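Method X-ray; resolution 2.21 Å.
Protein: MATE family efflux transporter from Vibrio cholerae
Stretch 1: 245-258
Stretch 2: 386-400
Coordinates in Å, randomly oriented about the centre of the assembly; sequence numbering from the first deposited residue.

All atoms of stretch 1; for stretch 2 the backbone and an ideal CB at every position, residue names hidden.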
# COMPACT_ATOMS: atom_id res chain seq x y z
N LEU A 245 -2.19 7.03 -7.88
CA LEU A 245 -3.26 7.27 -8.84
C LEU A 245 -3.14 6.38 -10.07
O LEU A 245 -4.12 6.13 -10.77
CB LEU A 245 -3.26 8.75 -9.25
CG LEU A 245 -4.38 9.27 -10.15
CD1 LEU A 245 -5.71 9.29 -9.40
CD2 LEU A 245 -4.04 10.65 -10.68
N LEU A 246 -1.93 5.88 -10.32
CA LEU A 246 -1.66 5.08 -11.51
C LEU A 246 -2.29 3.67 -11.50
O LEU A 246 -2.86 3.26 -12.51
CB LEU A 246 -0.14 4.96 -11.73
CG LEU A 246 0.63 6.27 -11.87
CD1 LEU A 246 2.11 6.00 -12.09
CD2 LEU A 246 0.07 7.12 -13.01
N PRO A 247 -2.19 2.92 -10.38
CA PRO A 247 -2.82 1.59 -10.41
C PRO A 247 -4.34 1.55 -10.67
O PRO A 247 -4.79 0.58 -11.27
CB PRO A 247 -2.50 1.04 -9.01
CG PRO A 247 -1.23 1.71 -8.63
CD PRO A 247 -1.37 3.10 -9.17
N PRO A 248 -5.11 2.56 -10.23
CA PRO A 248 -6.50 2.58 -10.70
C PRO A 248 -6.62 2.66 -12.22
O PRO A 248 -7.52 2.05 -12.79
CB PRO A 248 -7.08 3.84 -10.05
CG PRO A 248 -6.32 3.97 -8.80
CD PRO A 248 -4.92 3.51 -9.11
N LEU A 249 -5.73 3.42 -12.86
CA LEU A 249 -5.72 3.51 -14.31
C LEU A 249 -5.34 2.16 -14.91
O LEU A 249 -5.91 1.74 -15.92
CB LEU A 249 -4.74 4.59 -14.78
CG LEU A 249 -4.91 5.98 -14.18
CD1 LEU A 249 -4.01 6.98 -14.89
CD2 LEU A 249 -6.36 6.43 -14.24
N SER A 250 -4.39 1.49 -14.27
CA SER A 250 -3.98 0.14 -14.66
C SER A 250 -5.17 -0.80 -14.77
O SER A 250 -5.30 -1.55 -15.73
CB SER A 250 -2.97 -0.43 -13.66
OG SER A 250 -2.71 -1.80 -13.91
N SER A 251 -6.05 -0.75 -13.77
CA SER A 251 -7.22 -1.62 -13.75
C SER A 251 -8.23 -1.21 -14.82
O SER A 251 -8.87 -2.07 -15.43
CB SER A 251 -7.88 -1.59 -12.37
OG SER A 251 -6.96 -1.99 -11.37
N MET A 252 -8.35 0.09 -15.07
CA MET A 252 -9.29 0.60 -16.06
C MET A 252 -8.96 0.13 -17.48
O MET A 252 -9.85 -0.31 -18.22
CB MET A 252 -9.33 2.13 -16.02
CG MET A 252 -10.24 2.70 -14.95
SD MET A 252 -10.43 4.48 -15.11
CE MET A 252 -10.89 4.62 -16.83
N PHE A 253 -7.69 0.24 -17.86
CA PHE A 253 -7.25 -0.26 -19.16
C PHE A 253 -7.40 -1.78 -19.23
O PHE A 253 -7.83 -2.32 -20.25
CB PHE A 253 -5.80 0.15 -19.44
CG PHE A 253 -5.61 1.61 -19.77
CD1 PHE A 253 -5.73 2.06 -21.07
CD2 PHE A 253 -5.29 2.52 -18.78
CE1 PHE A 253 -5.55 3.40 -21.38
CE2 PHE A 253 -5.11 3.86 -19.08
CZ PHE A 253 -5.24 4.30 -20.38
N ALA A 254 -7.05 -2.44 -18.13
CA ALA A 254 -7.07 -3.90 -18.07
C ALA A 254 -8.49 -4.48 -18.11
O ALA A 254 -8.71 -5.55 -18.68
CB ALA A 254 -6.34 -4.38 -16.83
N THR A 255 -9.44 -3.78 -17.49
CA THR A 255 -10.83 -4.24 -17.47
C THR A 255 -11.39 -4.39 -18.88
O THR A 255 -11.99 -5.41 -19.21
CB THR A 255 -11.74 -3.29 -16.67
OG1 THR A 255 -11.35 -1.93 -16.92
CG2 THR A 255 -11.65 -3.57 -15.18
N LYS A 256 -11.19 -3.36 -19.70
CA LYS A 256 -11.70 -3.37 -21.07
C LYS A 256 -11.08 -4.50 -21.88
O LYS A 256 -11.76 -5.14 -22.68
CB LYS A 256 -11.42 -2.02 -21.75
CG LYS A 256 -12.13 -0.85 -21.09
CD LYS A 256 -12.20 0.35 -22.03
CE LYS A 256 -13.06 1.46 -21.44
NZ LYS A 256 -13.40 2.50 -22.45
N LEU A 257 -9.79 -4.75 -21.65
CA LEU A 257 -9.08 -5.84 -22.31
C LEU A 257 -9.65 -7.20 -21.92
O LEU A 257 -9.92 -8.04 -22.78
CB LEU A 257 -7.59 -5.80 -21.98
CG LEU A 257 -6.69 -4.95 -22.87
CD1 LEU A 257 -5.23 -5.16 -22.48
CD2 LEU A 257 -6.92 -5.30 -24.33
N LEU A 258 -9.81 -7.41 -20.62
CA LEU A 258 -10.22 -8.70 -20.08
C LEU A 258 -11.67 -9.05 -20.38
O LEU A 258 -11.99 -10.21 -20.64
CB LEU A 258 -9.99 -8.74 -18.58
CG LEU A 258 -8.54 -8.95 -18.15
CD1 LEU A 258 -8.37 -8.47 -16.73
CD2 LEU A 258 -8.18 -10.41 -18.28
N UNK A 386 7.48 4.27 -11.45
CA UNK A 386 6.08 3.86 -11.39
C UNK A 386 5.33 4.10 -12.71
O UNK A 386 4.58 3.24 -13.16
CB UNK A 386 5.38 4.61 -10.26
N UNK A 387 5.54 5.27 -13.31
CA UNK A 387 4.86 5.61 -14.56
C UNK A 387 5.35 4.74 -15.72
O UNK A 387 4.54 4.26 -16.52
CB UNK A 387 5.07 7.09 -14.89
N UNK A 388 6.66 4.55 -15.80
CA UNK A 388 7.26 3.72 -16.85
C UNK A 388 6.75 2.28 -16.77
O UNK A 388 6.41 1.68 -17.79
CB UNK A 388 8.79 3.74 -16.74
N UNK A 389 6.71 1.75 -15.55
CA UNK A 389 6.22 0.41 -15.30
C UNK A 389 4.82 0.23 -15.87
O UNK A 389 4.51 -0.78 -16.50
CB UNK A 389 6.23 0.11 -13.80
N UNK A 390 3.98 1.24 -15.68
CA UNK A 390 2.59 1.17 -16.08
C UNK A 390 2.37 1.35 -17.58
O UNK A 390 1.85 0.47 -18.25
CB UNK A 390 1.79 2.23 -15.32
N UNK A 391 2.76 2.51 -18.08
CA UNK A 391 2.34 2.94 -19.41
C UNK A 391 3.34 2.59 -20.51
O UNK A 391 2.97 2.54 -21.68
CB UNK A 391 2.10 4.45 -19.41
N UNK A 392 4.59 2.35 -20.14
CA UNK A 392 5.61 2.02 -21.12
C UNK A 392 5.79 0.51 -21.27
O UNK A 392 6.07 0.01 -22.37
CB UNK A 392 6.94 2.67 -20.73
N UNK A 393 5.63 -0.22 -20.17
CA UNK A 393 5.96 -1.65 -20.15
C UNK A 393 4.75 -2.57 -19.96
O UNK A 393 4.46 -3.39 -20.83
CB UNK A 393 6.97 -1.92 -19.03
N UNK A 394 4.06 -2.44 -18.83
CA UNK A 394 3.00 -3.37 -18.46
C UNK A 394 1.82 -3.36 -19.42
O UNK A 394 1.51 -4.38 -20.04
CB UNK A 394 2.50 -3.05 -17.05
N UNK A 395 1.15 -2.22 -19.53
CA UNK A 395 -0.04 -2.10 -20.37
C UNK A 395 0.23 -2.35 -21.86
O UNK A 395 -0.56 -3.02 -22.51
CB UNK A 395 -0.65 -0.71 -20.19
N UNK A 396 1.34 -1.81 -22.42
CA UNK A 396 1.58 -2.15 -23.82
C UNK A 396 1.81 -3.65 -24.05
O UNK A 396 1.36 -4.18 -25.06
CB UNK A 396 2.79 -1.36 -24.33
N UNK A 397 2.50 -4.31 -23.12
CA UNK A 397 2.76 -5.74 -23.27
C UNK A 397 1.48 -6.56 -23.10
O UNK A 397 1.28 -7.56 -23.78
CB UNK A 397 3.81 -6.19 -22.26
N UNK A 398 0.61 -6.12 -22.19
CA UNK A 398 -0.70 -6.75 -22.02
C UNK A 398 -1.52 -6.66 -23.30
O UNK A 398 -2.14 -7.64 -23.71
CB UNK A 398 -1.46 -6.10 -20.86
N UNK A 399 -1.52 -5.48 -23.91
CA UNK A 399 -2.33 -5.25 -25.10
C UNK A 399 -1.79 -6.03 -26.29
O UNK A 399 -2.56 -6.56 -27.08
CB UNK A 399 -2.38 -3.76 -25.43
N UNK A 400 -0.47 -6.09 -26.41
CA UNK A 400 0.17 -6.84 -27.49
C UNK A 400 -0.13 -8.33 -27.39
O UNK A 400 -0.46 -8.98 -28.38
CB UNK A 400 1.68 -6.61 -27.47

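The helices run nearly parallel, 14° apart.

Position 386 points its CB toward stretch 1, 4.0 Å from Leu 246 CD1. A small residue suits this spot. It is Ser 386.

At 387 the CB points sideways, 4.2 Å from Leu 246 CD1. Something small and apolar would fit. Ala 387 is deposited, and Leu 246 CD1 packs 3.7 Å from its backbone N.

Position 388 points away, so stretch 1 sets no preference. It is Leu 388.

Position 389 points sideways with nothing of stretch 1 within 5.5 Å. A long polar chain could still approach Ser 250. Arg 389 does so through a water: its NH1 donates a weak bond of 3.4 Å to water 1 O, which lies 2.5 Å from Ser 250 OG.

Position 390 faces stretch 1, its CB 4.9 Å from Leu 246 CB, and Ser 250 is near. A medium apolar chain such as Leu, Ile or Met would fill the space. Leu 390 puts CD1 3.5 Å from Ser 250 CB and CD2 4.0 Å from Leu 246 CB.

At 391 the CB points sideways and lies too far for a small residue to touch stretch 1. Leu 246, Leu 249 and Phe 253 offer an apolar surface to a long or aromatic chain. Phe 391 reaches it. Its ring edge meets Leu 246 CD2 at CE2 (3.6 Å) and Leu 249 CD1 at CZ (3.7 Å). Leu 246 thus sits as a knob among Ser 386, Ala 387, Leu 390 and Phe 391.

Positions 392 and 393 are out of reach: Ala 392 and Phe 393.

Position 394 points toward stretch 1, but its CB is distant. A large side chain is needed for contact. Tyr 394 brings CE2 to 4.1 Å from Ser 250 OG, at its ring edge.

Position 395 faces Phe 253, its CB 5.3 Å from Phe 253 CB. Leu, Ile or Met would suit. Leu 395 packs CD1 3.6 Å from Phe 253 CD2.

Positions 396 and 397 are out of reach: Pro 396 and Cys 397. Pro 396 marks a kink, its N lacking a bond to the preceding turn.

Position 398 points toward Leu 257, whose CD1 is 4.2 Å from the CB. An apolar residue fits, and Leu 398 makes that contact through its CB.

At 399 the CB points sideways, 4.3 Å from Leu 257 CD1. Apolar or aromatic chains could cover Leu 257. Trp 399 places CD1 3.6 Å from Leu 257 CD2.

Position 400 is out of reach: Leu 400.

Stretch 2, residues 386-400: SALRLFAFYLPCLWL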
# COMPACT_ATOMS: atom_id res chain seq x y z
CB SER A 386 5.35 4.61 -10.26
OG SER A 386 5.86 4.25 -8.99
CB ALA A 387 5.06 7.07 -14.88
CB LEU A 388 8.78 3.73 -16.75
CG LEU A 388 9.51 4.92 -17.37
CD1 LEU A 388 11.01 4.81 -17.13
CD2 LEU A 388 9.22 5.01 -18.86
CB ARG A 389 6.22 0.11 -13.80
CG ARG A 389 5.89 -1.33 -13.45
CD ARG A 389 4.43 -1.53 -13.07
NE ARG A 389 4.03 -2.93 -13.19
CZ ARG A 389 2.90 -3.43 -12.70
NH1 ARG A 389 2.05 -2.65 -12.05
NH2 ARG A 389 2.62 -4.72 -12.86
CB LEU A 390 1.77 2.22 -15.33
CG LEU A 390 0.58 1.68 -14.55
CD1 LEU A 390 0.04 0.43 -15.24
CD2 LEU A 390 0.97 1.39 -13.11
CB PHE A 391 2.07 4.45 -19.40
CG PHE A 391 0.99 4.86 -18.44
CD1 PHE A 391 -0.34 4.60 -18.72
CD2 PHE A 391 1.31 5.50 -17.25
CE1 PHE A 391 -1.34 4.97 -17.84
CE2 PHE A 391 0.31 5.87 -16.36
CZ PHE A 391 -1.01 5.61 -16.66
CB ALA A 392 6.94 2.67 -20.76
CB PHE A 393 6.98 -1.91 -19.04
CG PHE A 393 8.21 -1.06 -19.13
CD1 PHE A 393 8.81 -0.82 -20.36
CD2 PHE A 393 8.75 -0.47 -18.00
CE1 PHE A 393 9.93 -0.03 -20.46
CE2 PHE A 393 9.88 0.32 -18.09
CZ PHE A 393 10.47 0.54 -19.32
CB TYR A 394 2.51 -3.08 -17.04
CG TYR A 394 1.66 -4.17 -16.43
CD1 TYR A 394 2.16 -5.46 -16.29
CD2 TYR A 394 0.38 -3.90 -15.98
CE1 TYR A 394 1.39 -6.46 -15.72
CE2 TYR A 394 -0.40 -4.90 -15.41
CZ TYR A 394 0.11 -6.17 -15.29
OH TYR A 394 -0.65 -7.17 -14.73
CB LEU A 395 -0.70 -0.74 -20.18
CG LEU A 395 -1.45 -0.54 -18.86
CD1 LEU A 395 -2.07 0.85 -18.79
CD2 LEU A 395 -2.52 -1.61 -18.66
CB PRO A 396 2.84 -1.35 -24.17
CG PRO A 396 2.84 -0.22 -23.23
CD PRO A 396 2.28 -0.78 -21.95
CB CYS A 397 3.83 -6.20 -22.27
SG CYS A 397 5.53 -5.80 -22.75
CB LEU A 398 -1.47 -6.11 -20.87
CG LEU A 398 -0.98 -6.37 -19.45
CD1 LEU A 398 -2.00 -5.87 -18.44
CD2 LEU A 398 -0.68 -7.84 -19.24
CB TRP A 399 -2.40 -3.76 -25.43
CG TRP A 399 -3.39 -3.45 -26.51
CD1 TRP A 399 -4.74 -3.35 -26.36
CD2 TRP A 399 -3.11 -3.21 -27.89
NE1 TRP A 399 -5.33 -3.05 -27.57
CE2 TRP A 399 -4.35 -2.96 -28.53
CE3 TRP A 399 -1.94 -3.17 -28.66
CZ2 TRP A 399 -4.44 -2.69 -29.89
CZ3 TRP A 399 -2.04 -2.89 -30.01
CH2 TRP A 399 -3.28 -2.66 -30.61
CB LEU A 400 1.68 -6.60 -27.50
CG LEU A 400 2.16 -5.29 -28.10
CD1 LEU A 400 3.68 -5.17 -28.03
CD2 LEU A 400 1.69 -5.16 -29.54
O HOH W 1 -1.33 -2.84 -12.13
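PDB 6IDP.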